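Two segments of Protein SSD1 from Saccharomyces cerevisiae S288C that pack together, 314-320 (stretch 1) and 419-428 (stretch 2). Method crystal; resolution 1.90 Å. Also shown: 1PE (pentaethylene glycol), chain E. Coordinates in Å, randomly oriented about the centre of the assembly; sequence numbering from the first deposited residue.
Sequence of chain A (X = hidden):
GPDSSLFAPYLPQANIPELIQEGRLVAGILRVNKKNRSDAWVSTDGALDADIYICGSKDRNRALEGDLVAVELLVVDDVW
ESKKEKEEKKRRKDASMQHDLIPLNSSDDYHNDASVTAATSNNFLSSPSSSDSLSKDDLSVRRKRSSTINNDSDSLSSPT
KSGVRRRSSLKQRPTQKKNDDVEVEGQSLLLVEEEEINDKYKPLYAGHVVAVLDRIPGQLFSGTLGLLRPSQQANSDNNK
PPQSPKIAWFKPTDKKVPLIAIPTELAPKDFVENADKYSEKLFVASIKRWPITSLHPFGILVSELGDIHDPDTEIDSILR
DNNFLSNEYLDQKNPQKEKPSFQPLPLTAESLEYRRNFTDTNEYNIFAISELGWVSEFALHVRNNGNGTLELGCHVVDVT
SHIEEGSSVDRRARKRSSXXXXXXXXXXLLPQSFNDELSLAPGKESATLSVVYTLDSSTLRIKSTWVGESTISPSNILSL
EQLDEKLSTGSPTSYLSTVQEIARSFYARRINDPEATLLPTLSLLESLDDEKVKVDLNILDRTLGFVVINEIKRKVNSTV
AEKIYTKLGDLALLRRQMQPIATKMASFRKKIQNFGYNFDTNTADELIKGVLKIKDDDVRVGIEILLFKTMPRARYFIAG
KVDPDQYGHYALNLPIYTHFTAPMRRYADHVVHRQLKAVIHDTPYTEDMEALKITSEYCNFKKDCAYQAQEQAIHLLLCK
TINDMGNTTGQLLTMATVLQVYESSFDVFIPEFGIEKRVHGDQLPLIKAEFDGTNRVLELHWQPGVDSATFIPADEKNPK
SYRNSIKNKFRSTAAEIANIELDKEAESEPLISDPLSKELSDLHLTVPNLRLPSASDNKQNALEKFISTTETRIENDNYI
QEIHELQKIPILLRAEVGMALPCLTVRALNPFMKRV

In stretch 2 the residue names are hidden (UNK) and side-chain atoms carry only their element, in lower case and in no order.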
ATOM      1  N   GLU A 314      -2.168  -4.787 -19.267  1.00 42.44           N
ATOM      2  CA  GLU A 314      -2.540  -4.766 -17.856  1.00 43.63           C
ATOM      3  C   GLU A 314      -1.554  -3.941 -17.040  1.00 42.56           C
ATOM      4  O   GLU A 314      -1.959  -3.149 -16.180  1.00 40.28           O
ATOM      5  CB  GLU A 314      -2.617  -6.196 -17.322  1.00 47.73           C
ATOM      6  CG  GLU A 314      -3.840  -6.972 -17.798  1.00 51.08           C
ATOM      7  CD  GLU A 314      -3.809  -8.436 -17.387  1.00 54.38           C
ATOM      8  OE1 GLU A 314      -2.697  -8.983 -17.206  1.00 55.35           O
ATOM      9  OE2 GLU A 314      -4.895  -9.041 -17.254  1.00 55.59           O
ATOM     10  N   ILE A 315      -0.255  -4.105 -17.301  1.00 42.74           N
ATOM     11  CA  ILE A 315       0.755  -3.365 -16.551  1.00 43.02           C
ATOM     12  C   ILE A 315       0.791  -1.910 -17.002  1.00 42.12           C
ATOM     13  O   ILE A 315       0.872  -0.992 -16.178  1.00 40.72           O
ATOM     14  CB  ILE A 315       2.134  -4.031 -16.704  1.00 44.40           C
ATOM     15  CG1 ILE A 315       2.077  -5.488 -16.245  1.00 46.05           C
ATOM     16  CG2 ILE A 315       3.195  -3.241 -15.926  1.00 44.79           C
ATOM     17  CD1 ILE A 315       1.610  -5.675 -14.815  1.00 46.19           C
ATOM     18  N   ASP A 316       0.750  -1.678 -18.316  1.00 45.29           N
ATOM     19  CA  ASP A 316       0.695  -0.312 -18.823  1.00 46.99           C
ATOM     20  C   ASP A 316      -0.490   0.438 -18.228  1.00 44.32           C
ATOM     21  O   ASP A 316      -0.375   1.616 -17.868  1.00 43.48           O
ATOM     22  CB  ASP A 316       0.615  -0.338 -20.349  1.00 52.86           C
ATOM     23  CG  ASP A 316       0.941   0.998 -20.981  1.00 59.24           C
ATOM     24  OD1 ASP A 316       1.256   1.953 -20.243  1.00 61.08           O
ATOM     25  OD2 ASP A 316       0.885   1.092 -22.226  1.00 62.70           O
ATOM     26  N   SER A 317      -1.632  -0.241 -18.092  1.00 43.93           N
ATOM     27  CA  SER A 317      -2.827   0.400 -17.551  1.00 43.44           C
ATOM     28  C   SER A 317      -2.652   0.747 -16.079  1.00 40.61           C
ATOM     29  O   SER A 317      -3.101   1.807 -15.626  1.00 39.59           O
ATOM     30  CB  SER A 317      -4.036  -0.514 -17.740  1.00 45.87           C
ATOM     31  OG  SER A 317      -5.160  -0.015 -17.039  1.00 46.57           O
ATOM     32  N   ILE A 318      -2.008  -0.138 -15.314  1.00 38.06           N
ATOM     33  CA  ILE A 318      -1.719   0.162 -13.916  1.00 36.67           C
ATOM     34  C   ILE A 318      -0.830   1.391 -13.813  1.00 36.64           C
ATOM     35  O   ILE A 318      -1.059   2.272 -12.976  1.00 36.22           O
ATOM     36  CB  ILE A 318      -1.079  -1.058 -13.223  1.00 36.80           C
ATOM     37  CG1 ILE A 318      -2.130  -2.155 -13.038  1.00 36.87           C
ATOM     38  CG2 ILE A 318      -0.438  -0.645 -11.885  1.00 36.43           C
ATOM     39  CD1 ILE A 318      -1.570  -3.497 -12.646  1.00 37.34           C
ATOM     40  N   LEU A 319       0.192   1.478 -14.665  1.00 39.34           N
ATOM     41  CA  LEU A 319       1.102   2.617 -14.616  1.00 40.90           C
ATOM     42  C   LEU A 319       0.383   3.914 -14.973  1.00 39.94           C
ATOM     43  O   LEU A 319       0.521   4.923 -14.270  1.00 39.45           O
ATOM     44  CB  LEU A 319       2.292   2.379 -15.547  1.00 42.81           C
ATOM     45  CG  LEU A 319       3.339   1.372 -15.061  1.00 43.24           C
ATOM     46  CD1 LEU A 319       4.307   1.030 -16.179  1.00 44.01           C
ATOM     47  CD2 LEU A 319       4.096   1.909 -13.854  1.00 43.49           C
ATOM     48  N   ARG A 320      -0.383   3.907 -16.072  1.00 39.23           N
ATOM     49  CA  ARG A 320      -1.074   5.118 -16.505  1.00 41.01           C
ATOM     50  C   ARG A 320      -2.126   5.550 -15.493  1.00 39.56           C
ATOM     51  O   ARG A 320      -2.296   6.747 -15.234  1.00 37.91           O
ATOM     52  CB  ARG A 320      -1.760   4.911 -17.853  1.00 45.00           C
ATOM     53  CG  ARG A 320      -0.919   4.449 -19.018  1.00 51.42           C
ATOM     54  CD  ARG A 320      -0.023   5.530 -19.556  1.00 58.36           C
ATOM     55  NE  ARG A 320       0.916   4.971 -20.522  1.00 64.42           N
ATOM     56  CZ  ARG A 320       0.625   4.774 -21.807  1.00 68.95           C
ATOM     57  NH1 ARG A 320      -0.568   5.109 -22.280  1.00 70.04           N
ATOM     58  NH2 ARG A 320       1.527   4.257 -22.627  1.00 71.37           N
ATOM     59  N   UNK A 419      10.315   6.213  -8.419  1.00 38.48           N
ATOM     60  CA  UNK A 419      10.404   4.963  -9.146  1.00 38.81           C
ATOM     61  C   UNK A 419       9.230   4.074  -8.756  1.00 38.08           C
ATOM     62  O   UNK A 419       8.596   4.259  -7.713  1.00 37.97           O
ATOM     63  c   UNK A 419      11.728   4.264  -8.856  1.00 39.74           C
ATOM     64  N   UNK A 420       8.931   3.107  -9.615  1.00 36.84           N
ATOM     65  CA  UNK A 420       7.842   2.169  -9.388  1.00 36.66           C
ATOM     66  C   UNK A 420       8.410   0.760  -9.438  1.00 35.90           C
ATOM     67  O   UNK A 420       9.127   0.410 -10.383  1.00 37.18           O
ATOM     68  c   UNK A 420       6.267   3.785 -10.500  1.00 40.61           C
ATOM     69  c   UNK A 420       5.552   1.421 -10.077  1.00 40.36           C
ATOM     70  c   UNK A 420       6.716   2.333 -10.424  1.00 39.70           C
ATOM     71  N   UNK A 421       8.092  -0.044  -8.427  1.00 34.05           N
ATOM     72  CA  UNK A 421       8.557  -1.422  -8.348  1.00 34.89           C
ATOM     73  C   UNK A 421       7.353  -2.353  -8.338  1.00 35.13           C
ATOM     74  O   UNK A 421       6.527  -2.308  -7.419  1.00 34.61           O
ATOM     75  c   UNK A 421      12.900  -0.244  -7.676  1.00 39.25           C
ATOM     76  c   UNK A 421      10.624  -0.717  -7.081  1.00 36.98           C
ATOM     77  c   UNK A 421      11.808  -1.083  -7.696  1.00 38.70           C
ATOM     78  c   UNK A 421      10.548   0.520  -6.466  1.00 37.33           C
ATOM     79  c   UNK A 421      12.817   0.984  -7.053  1.00 38.48           C
ATOM     80  c   UNK A 421      11.644   1.365  -6.441  1.00 37.47           C
ATOM     81  c   UNK A 421       9.434  -1.626  -7.115  1.00 35.54           C
ATOM     82  N   UNK A 422       7.251  -3.178  -9.372  1.00 35.84           N
ATOM     83  CA  UNK A 422       6.226  -4.193  -9.509  1.00 36.88           C
ATOM     84  C   UNK A 422       6.894  -5.545  -9.715  1.00 39.00           C
ATOM     85  O   UNK A 422       8.021  -5.607 -10.214  1.00 39.34           O
ATOM     86  c   UNK A 422       5.311  -3.879 -10.694  1.00 38.34           C
ATOM     87  s   UNK A 422       3.794  -1.970 -12.035  1.00 41.25           S
ATOM     88  c   UNK A 422       4.563  -2.570 -10.525  1.00 39.28           C
ATOM     89  c   UNK A 422       5.225  -1.611 -13.048  1.00 43.02           C
ATOM     90  N   UNK A 423       6.240  -6.644  -9.334  1.00 42.51           N
ATOM     91  CA  UNK A 423       6.861  -7.955  -9.581  1.00 44.63           C
ATOM     92  C   UNK A 423       7.215  -8.158 -11.043  1.00 46.12           C
ATOM     93  O   UNK A 423       8.253  -8.757 -11.356  1.00 48.98           O
ATOM     94  c   UNK A 423       4.919  -6.759  -8.686  1.00 43.10           C
ATOM     95  c   UNK A 423       4.916  -8.158  -8.164  1.00 44.35           C
ATOM     96  c   UNK A 423       5.786  -8.948  -9.110  1.00 45.59           C
ATOM     97  N   UNK A 424       6.375  -7.651 -11.949  1.00 43.36           N
ATOM     98  CA  UNK A 424       6.533  -7.857 -13.379  1.00 43.86           C
ATOM     99  C   UNK A 424       7.512  -6.886 -14.024  1.00 44.60           C
ATOM    100  O   UNK A 424       8.076  -7.204 -15.078  1.00 45.54           O
ATOM    101  c   UNK A 424       4.066  -8.560 -13.601  1.00 44.36           C
ATOM    102  n   UNK A 424       2.078  -8.300 -12.255  1.00 43.81           N
ATOM    103  o   UNK A 424       3.920  -7.144 -11.692  1.00 41.01           O
ATOM    104  c   UNK A 424       3.346  -7.943 -12.429  1.00 43.13           C
ATOM    105  c   UNK A 424       5.189  -7.692 -14.102  1.00 43.85           C
ATOM    106  N   UNK A 425       7.720  -5.716 -13.429  1.00 45.06           N
ATOM    107  CA  UNK A 425       8.447  -4.653 -14.103  1.00 45.87           C
ATOM    108  C   UNK A 425       8.867  -3.614 -13.079  1.00 42.90           C
ATOM    109  O   UNK A 425       8.276  -3.504 -12.002  1.00 41.23           O
ATOM    110  n   UNK A 425       7.155  -0.743 -18.934  1.00 69.23           N
ATOM    111  c   UNK A 425       8.041  -1.722 -18.240  1.00 66.84           C
ATOM    112  c   UNK A 425       8.253  -3.405 -16.367  1.00 57.00           C
ATOM    113  c   UNK A 425       7.550  -4.000 -15.166  1.00 50.82           C
ATOM    114  c   UNK A 425       7.419  -2.272 -16.963  1.00 61.99           C
ATOM    115  N   UNK A 426       9.894  -2.841 -13.433  1.00 41.87           N
ATOM    116  CA  UNK A 426      10.304  -1.701 -12.627  1.00 43.01           C
ATOM    117  C   UNK A 426      10.457  -0.495 -13.544  1.00 41.95           C
ATOM    118  O   UNK A 426      10.804  -0.629 -14.722  1.00 41.56           O
ATOM    119  c   UNK A 426      12.955  -1.920 -12.613  1.00 51.71           C
ATOM    120  c   UNK A 426      11.622  -1.952 -11.864  1.00 46.77           C
ATOM    121  c   UNK A 426      13.426  -0.488 -12.839  1.00 53.07           C
ATOM    122  c   UNK A 426      14.026  -2.701 -11.857  1.00 53.61           C
ATOM    123  N   UNK A 427      10.201   0.685 -12.991  1.00 41.43           N
ATOM    124  CA  UNK A 427      10.377   1.942 -13.709  1.00 40.92           C
ATOM    125  C   UNK A 427      11.319   2.802 -12.882  1.00 39.42           C
ATOM    126  O   UNK A 427      11.038   3.084 -11.710  1.00 37.35           O
ATOM    127  c   UNK A 427       9.265   3.890 -14.816  1.00 41.94           C
ATOM    128  c   UNK A 427       8.043   1.719 -14.608  1.00 40.60           C
ATOM    129  c   UNK A 427       9.042   2.661 -13.955  1.00 40.49           C
ATOM    130  N   UNK A 428      12.431   3.211 -13.486  1.00 42.39           N
ATOM    131  CA  UNK A 428      13.440   3.974 -12.772  1.00 44.18           C
ATOM    132  C   UNK A 428      12.929   5.370 -12.426  1.00 43.85           C
ATOM    133  O   UNK A 428      11.995   5.890 -13.038  1.00 44.09           O
ATOM    134  c   UNK A 428      15.338   2.810 -13.984  1.00 49.17           C
ATOM    135  o   UNK A 428      15.287   1.841 -13.224  1.00 50.00           O
ATOM    136  c   UNK A 428      14.711   4.129 -13.610  1.00 47.68           C
ATOM    137  n   UNK A 428      15.953   2.769 -15.163  1.00 49.45           N
TER
HETATM  138  C15 1PE E1303       4.253  -2.837 -20.144  1.00 95.51           C
HETATM  139  OH6 1PE E1303       5.639  -3.014 -20.088  1.00 95.39           O
HETATM  140  C16 1PE E1303       6.033  -5.206 -19.198  1.00 94.93           C
HETATM  141  C26 1PE E1303       6.075  -4.301 -20.428  1.00 95.08           C
HETATM  142  OH7 1PE E1303       7.287  -5.807 -19.016  1.00 94.86           O

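Position 419 carries a single side-chain carbon and lies out of reach of the helix, which identifies Ala 419; a single methyl group needs little room in a buried place, and it makes no contact with stretch 1. Position 420 has three carbons, one bearing the other two; its CA-to-CB bond points toward the helix, and it touches Leu 319. This is Val 420, whose CG1 lies 4.1 Å from CD2 of Leu 319; a branched aliphatic side chain suits both an extended strand and a buried apolar surface.

At position 421 one carbon leads to a ring of six carbons, with no oxygen attached, and nothing touches stretch 1: Phe 421, an aromatic hydrocarbon suited to a buried site. Position 422 shows an unbranched run of two carbons, a sulfur and a final carbon, touching Ile 315, Ile 318 and Leu 319; this is the signature of Met 422. Its CE packs 3.8 Å from CD2 of Leu 319 and 3.9 Å from CG2 of Ile 315, while SD lies 4.4 Å from CG2 of Ile 318. The long, apolar thioether thus reaches three helix residues at once.

Position 423 has three carbons that close a ring onto the backbone nitrogen, so it is Pro 423. Its phi of -55° agrees with that ring, and it lies in the turn, out of reach of stretch 1. Position 424 has three carbons, the third carrying an oxygen and a nitrogen, and touches Ile 315: Gln 424. Its NE2 comes within 3.7 Å of CD1 of Ile 315, a van der Waals approach, and is hydrogen-bonded elsewhere in the structure, so this partly exposed amide can border an apolar side chain without losing its polar partner.

Position 425 has four carbons in a row ending in a nitrogen, and it runs past Ile 315 and Leu 319; this is Lys 425. Its CD lies 4.5 Å from CG2 of Ile 315, and its NZ 4.3 Å from CD1 of Leu 319. The extended chain lays methylenes near the helix while its exposed amino group donates a 3.0 Å hydrogen bond from NZ to OH6 of the pentaethylene glycol.

Position 426 has four carbons forked at the second: Leu 426, an apolar strand residue whose CA-to-CB bond points away from the helix. Position 427 repeats the three-carbon branched pattern and touches Leu 319: Val 427, whose CG2 lies 4.0 Å from CD2 of Leu 319. Position 428 has two carbons, the second carrying an oxygen and a nitrogen, and lies out of reach; this is Asn 428, a compact polar residue in the loop after the strand.

The hairpin is held by backbone pairs, Val 420 with Val 427 and Met 422 with Lys 425. Against it, Ile 315 and Leu 319, one helical turn apart, present their side chains. No hydrogen bond crosses the contact; it works by apolar packing.

Stretch 2, residues 419-428: AVFMPQKLVN
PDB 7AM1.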